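Local structure of phosphoribosylaminoimidazole-succinocarboxamide synthase (Pyrococcus horikoshii, 4O7W) at residues A[65-70]-A[186-191]; A[151-156]-A[174-179]; A[21-26]-A[80-85]. The protein catalyses the ATP-dependent joining of L-aspartate to 5-amino-1-(5-phospho-D-ribosyl)imidazole-4-carboxylate, giving SAICAR in the de novo synthesis of purines. One frame throughout, in Å; residues are numbered along the deposited sequence.

Contact 1. Residues A[65-70]-A[186-191]; sequences IKTHFI and IVLADE. With ATP (adenosine-5'-triphosphate), chain C.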
# COMPACT_ATOMS: atom_id res chain seq x y z
N ILE A 65 1.61 26.47 7.88
CA ILE A 65 2.34 25.26 7.50
C ILE A 65 3.85 25.52 7.56
O ILE A 65 4.34 26.41 6.88
CB ILE A 65 1.98 24.77 6.06
CG1 ILE A 65 0.47 24.50 5.89
CG2 ILE A 65 2.79 23.51 5.70
CD1 ILE A 65 -0.09 23.44 6.82
N LYS A 66 4.56 24.75 8.37
CA LYS A 66 6.02 24.88 8.46
C LYS A 66 6.67 24.28 7.22
O LYS A 66 6.55 23.09 6.98
CB LYS A 66 6.54 24.10 9.66
CG LYS A 66 6.53 24.83 10.98
CD LYS A 66 7.71 24.38 11.82
CE LYS A 66 7.52 24.77 13.27
NZ LYS A 66 6.56 23.83 13.90
N THR A 67 7.38 25.10 6.44
CA THR A 67 8.03 24.64 5.22
C THR A 67 9.51 24.95 5.26
O THR A 67 9.96 25.74 6.08
CB THR A 67 7.45 25.30 3.94
OG1 THR A 67 8.07 26.57 3.73
CG2 THR A 67 5.93 25.48 4.01
N HIS A 68 10.28 24.36 4.35
CA HIS A 68 11.70 24.64 4.31
C HIS A 68 12.05 25.94 3.61
O HIS A 68 13.22 26.32 3.57
CB HIS A 68 12.45 23.46 3.68
CG HIS A 68 12.21 23.29 2.19
ND1 HIS A 68 13.05 22.60 1.40
CD2 HIS A 68 11.19 23.77 1.36
CE1 HIS A 68 12.60 22.61 0.13
NE2 HIS A 68 11.46 23.32 0.11
N PHE A 69 11.06 26.62 3.04
CA PHE A 69 11.34 27.85 2.28
C PHE A 69 11.98 28.94 3.14
O PHE A 69 11.40 29.35 4.14
CB PHE A 69 10.07 28.39 1.59
CG PHE A 69 10.29 29.66 0.81
CD1 PHE A 69 11.03 29.65 -0.38
CD2 PHE A 69 9.77 30.88 1.26
CE1 PHE A 69 11.25 30.82 -1.10
CE2 PHE A 69 9.99 32.06 0.55
CZ PHE A 69 10.73 32.03 -0.63
N ILE A 70 13.16 29.41 2.75
CA ILE A 70 13.79 30.57 3.41
C ILE A 70 13.74 31.82 2.51
O ILE A 70 13.23 32.86 2.91
CB ILE A 70 15.23 30.29 3.89
CG1 ILE A 70 15.21 29.21 4.98
CG2 ILE A 70 15.89 31.57 4.41
CD1 ILE A 70 16.58 28.75 5.43
N ILE A 186 8.35 18.46 12.11
CA ILE A 186 8.11 17.97 10.75
C ILE A 186 7.86 19.14 9.79
O ILE A 186 6.93 19.92 9.96
CB ILE A 186 7.02 16.87 10.72
CG1 ILE A 186 7.55 15.65 11.53
CG2 ILE A 186 6.67 16.47 9.28
CD1 ILE A 186 6.51 14.63 11.94
N VAL A 187 8.74 19.25 8.80
CA VAL A 187 8.81 20.42 7.93
C VAL A 187 8.60 20.01 6.46
O VAL A 187 9.21 19.05 5.97
CB VAL A 187 10.17 21.15 8.11
CG1 VAL A 187 10.28 22.31 7.14
CG2 VAL A 187 10.34 21.65 9.55
N LEU A 188 7.72 20.72 5.77
CA LEU A 188 7.40 20.43 4.38
C LEU A 188 8.56 20.86 3.50
O LEU A 188 9.11 21.94 3.67
CB LEU A 188 6.11 21.14 3.98
CG LEU A 188 5.63 21.02 2.53
CD1 LEU A 188 5.27 19.58 2.23
CD2 LEU A 188 4.41 21.90 2.32
N ALA A 189 8.93 19.99 2.55
CA ALA A 189 10.18 20.15 1.84
C ALA A 189 10.02 20.04 0.31
O ALA A 189 8.93 20.28 -0.22
CB ALA A 189 11.20 19.13 2.37
N ASP A 190 11.11 19.71 -0.38
CA ASP A 190 11.12 19.58 -1.84
C ASP A 190 10.41 20.74 -2.59
O ASP A 190 10.66 21.91 -2.30
CB ASP A 190 10.56 18.21 -2.25
CG ASP A 190 11.02 17.80 -3.65
OD1 ASP A 190 10.14 17.58 -4.50
OD2 ASP A 190 12.24 17.69 -3.89
N GLU A 191 9.52 20.41 -3.53
CA GLU A 191 8.91 21.42 -4.38
C GLU A 191 7.40 21.25 -4.43
O GLU A 191 6.88 20.19 -4.06
CB GLU A 191 9.47 21.32 -5.83
CG GLU A 191 8.92 20.15 -6.64
CD GLU A 191 9.51 20.03 -8.04
OE1 GLU A 191 9.10 20.78 -8.96
OE2 GLU A 191 10.38 19.16 -8.23
PG ATP C . 15.32 11.54 -5.38
O1G ATP C . 15.97 10.19 -5.58
O2G ATP C . 16.19 12.54 -4.69
O3G ATP C . 13.90 11.48 -4.89
PB ATP C . 15.99 13.32 -7.51
O1B ATP C . 17.46 13.04 -7.28
O2B ATP C . 15.46 13.48 -8.91
O3B ATP C . 15.13 12.11 -6.88
PA ATP C . 15.49 16.12 -7.27
O1A ATP C . 14.06 16.60 -7.20
O2A ATP C . 16.20 16.23 -8.60
O3A ATP C . 15.56 14.63 -6.65
O5' ATP C . 16.38 16.97 -6.21
C5' ATP C . 15.91 17.32 -4.90
C4' ATP C . 16.50 16.39 -3.83
O4' ATP C . 16.70 17.09 -2.59
C3' ATP C . 15.54 15.27 -3.48
O3' ATP C . 16.35 14.18 -3.06
C2' ATP C . 14.77 15.82 -2.29
O2' ATP C . 14.18 14.81 -1.48
C1' ATP C . 15.86 16.57 -1.54
N9 ATP C . 15.35 17.70 -0.72
C8 ATP C . 14.29 18.50 -1.00
N7 ATP C . 14.13 19.43 -0.04
C5 ATP C . 15.11 19.25 0.88
C6 ATP C . 15.54 19.88 2.16
N6 ATP C . 14.89 20.94 2.69
N1 ATP C . 16.61 19.35 2.80
C2 ATP C . 17.30 18.30 2.32
N3 ATP C . 16.97 17.70 1.17
C4 ATP C . 15.91 18.11 0.42
O HOH W 1 4.97 20.96 8.10
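One wall of the adenine pocket forms where His68 and Thr67 meet Leu188, Ala189 and Asp190. A single beta bridge pairs Thr67 with Leu188. Leu188 N gives Lys66 O a nearly straight bond of 2.9 Å. His68 N binds Leu188 O at 2.8 Å, but is bent to 138° at the hydrogen. Water 1 donates to both Lys66 O and Ile186 O and extends the join. The CG1 methyl of Val187 presses against the backbone, 3.3 Å from Thr67 C. Beside the bridge, Ile65 CG2 and Leu188 CD2 meet at 4.1 Å, and helix 45-62 packs on both residues through Leu60.

With CG between the backbone N and the carbonyl carbon (chi1 70°), the His68 ring lies against Ala189 and Asp190. Ala189 CA sits over the centre of one ring face, 3.6 Å from the centroid, in a CH-pi contact. The two ring nitrogens do different work. ND1 accepts from ATP N6 at 2.8 Å, with N6 lying in the ring plane. NE2 donates weakly to Asp190 O at 2.9 Å. The two bonds and the CH-pi contact together probably limit the rotation of the imidazole. Phe57 adds an edge-to-face ring contact. Outside the pair, Asp190 OD2 forms a salt bridge with Lys13, which also binds ATP. This is the adenine end of the ATP site of a SAICAR synthetase.

Contact 2. Residues A[151-156]-A[174-179]; sequences EIALKV and FKLEFG. With TYD (thymidine-5'-diphosphate), chain B; ATP (adenosine-5'-triphosphate), chain C.
Glu177 OE1 is gripped by two partners: the ribose O2' of ATP at 2.6 Å and, in a salt bridge, Lys122. The other oxygen, Glu177 OE2, pairs with Lys175 NZ at 3.1 Å. That amine comes from the anti side, 33° out of the carboxylate plane. Bends at its second and third torsions lay the Lys175 chain over one face of the thymine of TYD, with CE 3.4 Å from TYD N3. With an alanine in place of Lys175, Glu177 OE2 would probably lose its charged mate, and that thymine face its cover.

The opposite side of the strand is apolar and faces helix 151-156. Leu176 CD1 lies 3.9 Å from Ala153 CA. It also meets Val156 CG1 tip to tip at 4.0 Å. Ile152 CG2 touches the edge of the Phe178 ring, 3.7 Å from CE1, as the two side chains slide past each other. Phe174 CE1 and Val156 CG1 are 4.0 Å apart. Val90 and Val92 of strand 84-93 fill in beside Ala153, and the far side of the helix packs through Leu154 on Tyr134 of the second subunit. The axes of helix 151-156 and strand 174-176 pass 10.2 Å apart at 138°. This is a helix packed on one face of an antiparallel sheet, as in alpha+beta folds, with the nucleotide cleft on the other face.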
# COMPACT_ATOMS: atom_id res chain seq x y z
N GLU A 151 -1.63 14.40 8.61
CA GLU A 151 -2.35 15.59 9.07
C GLU A 151 -1.91 16.84 8.32
O GLU A 151 -2.75 17.60 7.85
CB GLU A 151 -2.17 15.78 10.59
CG GLU A 151 -2.65 17.11 11.14
CD GLU A 151 -2.57 17.15 12.66
OE1 GLU A 151 -3.60 16.91 13.32
OE2 GLU A 151 -1.47 17.37 13.20
N ILE A 152 -0.61 17.06 8.20
CA ILE A 152 -0.11 18.20 7.42
C ILE A 152 -0.49 18.10 5.92
O ILE A 152 -0.98 19.07 5.34
CB ILE A 152 1.41 18.39 7.55
CG1 ILE A 152 1.80 18.68 9.00
CG2 ILE A 152 1.88 19.52 6.64
CD1 ILE A 152 3.25 18.30 9.32
N ALA A 153 -0.27 16.93 5.32
CA ALA A 153 -0.60 16.74 3.90
C ALA A 153 -2.07 17.09 3.62
O ALA A 153 -2.36 17.75 2.63
CB ALA A 153 -0.28 15.32 3.45
N LEU A 154 -2.97 16.63 4.49
CA LEU A 154 -4.40 16.88 4.35
C LEU A 154 -4.75 18.36 4.55
O LEU A 154 -5.65 18.90 3.88
CB LEU A 154 -5.19 15.98 5.31
CG LEU A 154 -5.27 14.49 4.96
CD1 LEU A 154 -5.99 13.73 6.07
CD2 LEU A 154 -5.96 14.26 3.62
N LYS A 155 -4.05 19.03 5.46
CA LYS A 155 -4.22 20.49 5.62
C LYS A 155 -3.71 21.24 4.38
O LYS A 155 -4.39 22.13 3.86
CB LYS A 155 -3.54 20.98 6.91
CG LYS A 155 -3.70 22.47 7.14
CD LYS A 155 -3.16 22.92 8.49
CE LYS A 155 -3.12 24.46 8.51
NZ LYS A 155 -2.62 25.07 9.77
N VAL A 156 -2.54 20.84 3.88
CA VAL A 156 -1.99 21.40 2.64
C VAL A 156 -2.99 21.24 1.49
O VAL A 156 -3.28 22.20 0.74
CB VAL A 156 -0.63 20.76 2.27
CG1 VAL A 156 -0.20 21.17 0.86
CG2 VAL A 156 0.45 21.11 3.30
N PHE A 174 -1.48 15.35 -5.85
CA PHE A 174 -0.15 15.95 -5.74
C PHE A 174 0.72 15.16 -4.79
O PHE A 174 0.22 14.36 -3.99
CB PHE A 174 -0.22 17.43 -5.29
CG PHE A 174 -0.83 17.63 -3.92
CD1 PHE A 174 -0.02 17.79 -2.80
CD2 PHE A 174 -2.21 17.69 -3.76
CE1 PHE A 174 -0.57 18.00 -1.54
CE2 PHE A 174 -2.77 17.90 -2.50
CZ PHE A 174 -1.95 18.04 -1.38
N LYS A 175 2.03 15.42 -4.85
CA LYS A 175 3.00 14.71 -4.03
C LYS A 175 3.78 15.72 -3.18
O LYS A 175 4.22 16.76 -3.67
CB LYS A 175 3.95 13.90 -4.92
CG LYS A 175 5.00 13.08 -4.16
CD LYS A 175 6.30 13.87 -3.92
CE LYS A 175 7.10 14.06 -5.22
NZ LYS A 175 8.16 15.12 -5.05
N LEU A 176 3.94 15.39 -1.90
CA LEU A 176 4.80 16.15 -1.00
C LEU A 176 5.93 15.29 -0.45
O LEU A 176 5.86 14.05 -0.48
CB LEU A 176 4.00 16.70 0.19
CG LEU A 176 2.78 17.56 -0.10
CD1 LEU A 176 2.01 17.80 1.19
CD2 LEU A 176 3.14 18.87 -0.79
N GLU A 177 6.94 15.99 0.07
CA GLU A 177 8.04 15.38 0.80
C GLU A 177 8.30 16.21 2.07
O GLU A 177 7.98 17.42 2.13
CB GLU A 177 9.31 15.32 -0.06
CG GLU A 177 9.15 14.48 -1.34
CD GLU A 177 10.46 14.30 -2.10
OE1 GLU A 177 11.56 14.49 -1.53
OE2 GLU A 177 10.41 13.95 -3.28
N PHE A 178 8.86 15.55 3.07
CA PHE A 178 9.00 16.10 4.40
C PHE A 178 10.34 15.69 4.97
O PHE A 178 10.88 14.64 4.61
CB PHE A 178 7.93 15.52 5.33
CG PHE A 178 6.52 15.94 5.00
CD1 PHE A 178 5.97 17.08 5.59
CD2 PHE A 178 5.75 15.19 4.12
CE1 PHE A 178 4.66 17.46 5.31
CE2 PHE A 178 4.45 15.58 3.82
CZ PHE A 178 3.90 16.72 4.41
N GLY A 179 10.85 16.52 5.88
CA GLY A 179 12.01 16.19 6.68
C GLY A 179 11.87 16.75 8.09
O GLY A 179 10.92 17.49 8.40
PA TYD B . 0.64 8.89 -9.45
O1A TYD B . -0.69 8.89 -10.16
O2A TYD B . 0.73 8.01 -8.23
O3A TYD B . 1.86 8.44 -10.39
PB TYD B . 2.19 8.83 -11.92
O1B TYD B . 0.87 8.88 -12.66
O2B TYD B . 2.84 10.20 -11.82
O3B TYD B . 3.15 7.76 -12.33
O5' TYD B . 1.01 10.40 -9.09
C5' TYD B . 0.19 11.12 -8.19
C4' TYD B . 0.59 12.60 -8.12
O4' TYD B . 1.78 12.72 -7.34
C3' TYD B . 0.90 13.24 -9.48
O3' TYD B . 0.50 14.60 -9.41
C2' TYD B . 2.41 13.21 -9.60
C1' TYD B . 2.86 13.21 -8.14
N1 TYD B . 4.03 12.36 -7.91
C2 TYD B . 5.34 12.86 -8.17
O2 TYD B . 5.50 14.02 -8.60
N3 TYD B . 6.42 12.09 -7.95
C4 TYD B . 6.28 10.84 -7.45
O4 TYD B . 7.28 10.14 -7.23
C5 TYD B . 4.92 10.29 -7.14
C5M TYD B . 4.73 8.90 -6.58
C6 TYD B . 3.84 11.12 -7.40
PG ATP C . 15.32 11.54 -5.38
O1G ATP C . 15.97 10.19 -5.58
O2G ATP C . 16.19 12.54 -4.69
O3G ATP C . 13.90 11.48 -4.89
PB ATP C . 15.99 13.32 -7.51
O1B ATP C . 17.46 13.04 -7.28
O2B ATP C . 15.46 13.48 -8.91
O3B ATP C . 15.13 12.11 -6.88
PA ATP C . 15.49 16.12 -7.27
O1A ATP C . 14.06 16.60 -7.20
O2A ATP C . 16.20 16.23 -8.60
O3A ATP C . 15.56 14.63 -6.65
O5' ATP C . 16.38 16.97 -6.21
C5' ATP C . 15.91 17.32 -4.90
C4' ATP C . 16.50 16.39 -3.83
O4' ATP C . 16.70 17.09 -2.59
C3' ATP C . 15.54 15.27 -3.48
O3' ATP C . 16.35 14.18 -3.06
C2' ATP C . 14.77 15.82 -2.29
O2' ATP C . 14.18 14.81 -1.48
C1' ATP C . 15.86 16.57 -1.54
N9 ATP C . 15.35 17.70 -0.72
C8 ATP C . 14.29 18.50 -1.00
N7 ATP C . 14.13 19.43 -0.04
C5 ATP C . 15.11 19.25 0.88
C6 ATP C . 15.54 19.88 2.16
N6 ATP C . 14.89 20.94 2.69
N1 ATP C . 16.61 19.35 2.80
C2 ATP C . 17.30 18.30 2.32
N3 ATP C . 16.97 17.70 1.17
C4 ATP C . 15.91 18.11 0.42

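Contact 3. Residues A[21-26]-A[80-85]; sequences DKLIME and VEKLDM. With ATP (adenosine-5'-triphosphate), chain C.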
# COMPACT_ATOMS: atom_id res chain seq x y z
N ASP A 21 23.11 25.02 7.76
CA ASP A 21 21.70 25.20 8.05
C ASP A 21 20.87 25.29 6.78
O ASP A 21 19.65 25.11 6.83
CB ASP A 21 21.52 26.48 8.86
CG ASP A 21 22.77 26.87 9.61
OD1 ASP A 21 23.66 27.50 8.99
OD2 ASP A 21 22.88 26.54 10.81
N LYS A 22 21.50 25.60 5.66
CA LYS A 22 20.74 25.89 4.45
C LYS A 22 21.34 25.38 3.16
O LYS A 22 22.55 25.18 3.04
CB LYS A 22 20.38 27.37 4.34
CG LYS A 22 21.49 28.36 4.61
CD LYS A 22 21.03 29.79 4.38
CE LYS A 22 20.36 30.38 5.61
NZ LYS A 22 21.38 30.97 6.52
N LEU A 23 20.46 25.15 2.20
CA LEU A 23 20.94 24.77 0.89
C LEU A 23 20.21 25.53 -0.20
O LEU A 23 19.24 26.26 0.05
CB LEU A 23 20.93 23.24 0.68
CG LEU A 23 19.67 22.39 0.54
CD1 LEU A 23 20.06 21.01 0.02
CD2 LEU A 23 18.93 22.24 1.85
N ILE A 24 20.77 25.44 -1.40
CA ILE A 24 20.22 26.08 -2.58
C ILE A 24 19.45 25.01 -3.33
O ILE A 24 19.99 23.96 -3.63
CB ILE A 24 21.33 26.65 -3.49
CG1 ILE A 24 21.96 27.91 -2.87
CG2 ILE A 24 20.80 26.92 -4.90
CD1 ILE A 24 21.02 29.10 -2.73
N MET A 25 18.18 25.27 -3.61
CA MET A 25 17.42 24.37 -4.47
C MET A 25 17.30 25.03 -5.83
O MET A 25 16.63 26.06 -5.97
CB MET A 25 16.03 24.11 -3.88
CG MET A 25 15.21 23.05 -4.60
SD MET A 25 13.84 22.47 -3.58
CE MET A 25 12.81 23.93 -3.45
N GLU A 26 17.98 24.45 -6.81
CA GLU A 26 17.95 24.98 -8.18
C GLU A 26 17.09 24.09 -9.07
O GLU A 26 17.33 22.90 -9.17
CB GLU A 26 19.37 25.09 -8.75
CG GLU A 26 19.44 25.83 -10.08
CD GLU A 26 20.84 25.84 -10.67
OE1 GLU A 26 21.32 24.77 -11.09
OE2 GLU A 26 21.45 26.92 -10.73
N VAL A 80 16.64 27.23 0.91
CA VAL A 80 15.81 26.40 1.77
C VAL A 80 16.59 25.86 2.97
O VAL A 80 17.82 25.76 2.95
CB VAL A 80 15.13 25.23 1.00
CG1 VAL A 80 14.16 25.74 -0.06
CG2 VAL A 80 16.16 24.27 0.42
N GLU A 81 15.83 25.50 3.99
CA GLU A 81 16.37 24.94 5.21
C GLU A 81 16.76 23.50 4.97
O GLU A 81 15.98 22.71 4.44
CB GLU A 81 15.29 25.04 6.29
CG GLU A 81 15.71 24.53 7.64
CD GLU A 81 14.56 24.57 8.64
OE1 GLU A 81 13.41 24.80 8.24
OE2 GLU A 81 14.83 24.35 9.82
N LYS A 82 17.98 23.15 5.35
CA LYS A 82 18.43 21.76 5.29
C LYS A 82 17.70 20.93 6.34
O LYS A 82 17.54 21.35 7.48
CB LYS A 82 19.94 21.69 5.49
CG LYS A 82 20.57 20.32 5.35
CD LYS A 82 21.96 20.33 6.00
CE LYS A 82 22.95 19.49 5.21
NZ LYS A 82 22.79 18.04 5.53
N LEU A 83 17.22 19.76 5.92
CA LEU A 83 16.47 18.88 6.82
C LEU A 83 16.97 17.46 6.74
O LEU A 83 17.57 17.06 5.74
CB LEU A 83 14.99 18.88 6.42
CG LEU A 83 14.20 20.18 6.47
CD1 LEU A 83 12.89 19.99 5.71
CD2 LEU A 83 13.95 20.65 7.90
N ASP A 84 16.73 16.70 7.80
CA ASP A 84 16.86 15.26 7.78
C ASP A 84 15.60 14.72 7.09
O ASP A 84 14.52 14.69 7.69
CB ASP A 84 16.97 14.75 9.21
CG ASP A 84 17.14 13.25 9.28
OD1 ASP A 84 17.45 12.63 8.25
OD2 ASP A 84 16.95 12.71 10.38
N MET A 85 15.74 14.34 5.82
CA MET A 85 14.59 13.95 5.00
C MET A 85 14.01 12.60 5.38
O MET A 85 14.74 11.66 5.65
CB MET A 85 14.94 13.98 3.50
CG MET A 85 15.30 15.36 2.95
SD MET A 85 13.98 16.61 3.04
CE MET A 85 12.82 15.86 1.86
PG ATP C . 15.32 11.54 -5.38
O1G ATP C . 15.97 10.19 -5.58
O2G ATP C . 16.19 12.54 -4.69
O3G ATP C . 13.90 11.48 -4.89
PB ATP C . 15.99 13.32 -7.51
O1B ATP C . 17.46 13.04 -7.28
O2B ATP C . 15.46 13.48 -8.91
O3B ATP C . 15.13 12.11 -6.88
PA ATP C . 15.49 16.12 -7.27
O1A ATP C . 14.06 16.60 -7.20
O2A ATP C . 16.20 16.23 -8.60
O3A ATP C . 15.56 14.63 -6.65
O5' ATP C . 16.38 16.97 -6.21
C5' ATP C . 15.91 17.32 -4.90
C4' ATP C . 16.50 16.39 -3.83
O4' ATP C . 16.70 17.09 -2.59
C3' ATP C . 15.54 15.27 -3.48
O3' ATP C . 16.35 14.18 -3.06
C2' ATP C . 14.77 15.82 -2.29
O2' ATP C . 14.18 14.81 -1.48
C1' ATP C . 15.86 16.57 -1.54
N9 ATP C . 15.35 17.70 -0.72
C8 ATP C . 14.29 18.50 -1.00
N7 ATP C . 14.13 19.43 -0.04
C5 ATP C . 15.11 19.25 0.88
C6 ATP C . 15.54 19.88 2.16
N6 ATP C . 14.89 20.94 2.69
N1 ATP C . 16.61 19.35 2.80
C2 ATP C . 17.30 18.30 2.32
N3 ATP C . 16.97 17.70 1.17
C4 ATP C . 15.91 18.11 0.42
O HOH W 2 18.82 23.18 8.82
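Val80 can be followed outward from its backbone, where it pairs with Leu23. Its CB lies against ND1 of His68. From there the side chain forks. CG1, anti to the carbonyl carbon, meets the methyl CE of Met25 at 4.1 Å. CG2 turns to Leu23 and lies 3.7 Å from Leu23 O. It also approaches Leu23 CD2, but Leu23 has two conformers, so that contact is less certain. Met15 of strand 13-17 packs against both Leu23 and Met25.

The backbones are antiparallel. Leu23 and Val80 form a hydrogen-bonded pair: Leu23 N binds Val80 O at 2.8 Å, and Val80 N returns a bond of 2.9 Å to Leu23 O. Lys22 and Glu81 follow as a non-hydrogen-bonded pair with diverging side chains. Beyond them Lys82 N reaches Asp21 O at 3.0 Å, but from above the carbonyl plane, 40° out of it. Water 2 joins Asp21 O to Lys82 O.

Here the chain leaves the sheet and turns to the nucleotide. Glu81 O accepts from ATP N6 at 2.7 Å. Leu83 N donates to ATP N1 at 3.2 Å. Met85, bent at its second and third torsions, lies over one face of the purine, with SD 3.6 Å from ATP C4. The acceptor and donor, two residues apart, match the hinge pattern of protein kinases. These two bonds use backbone atoms; N6 also donates to the side chain of His68. A guanine, with a carbonyl at position 6 and a proton on N1, would probably oppose both bonds, so this chemistry is consistent with a preference for ATP.

Of the contact segments, 21-26, on strand 22-27, comes first and opens contact 3. Segment 65-70 then opens contact 1 before segment 80-85 closes contact 3, so these two contacts cross. Contact 2 opens and closes later, at 151-156 and 174-179. It is nested in the long loop that 186-191 closes on 65-70, and it lies in series after contact 3. Contact 3 pairs strands of the N-terminal sheet, and its second segment runs on into strand 84-93 of the larger one. Contact 2 joins helix 143-165 to that larger sheet. Contact 1 bridges the two, since 69-72 neighbours 77-81 and 186-188 neighbours 169-180. All three contacts touch ATP, which lies between these parts.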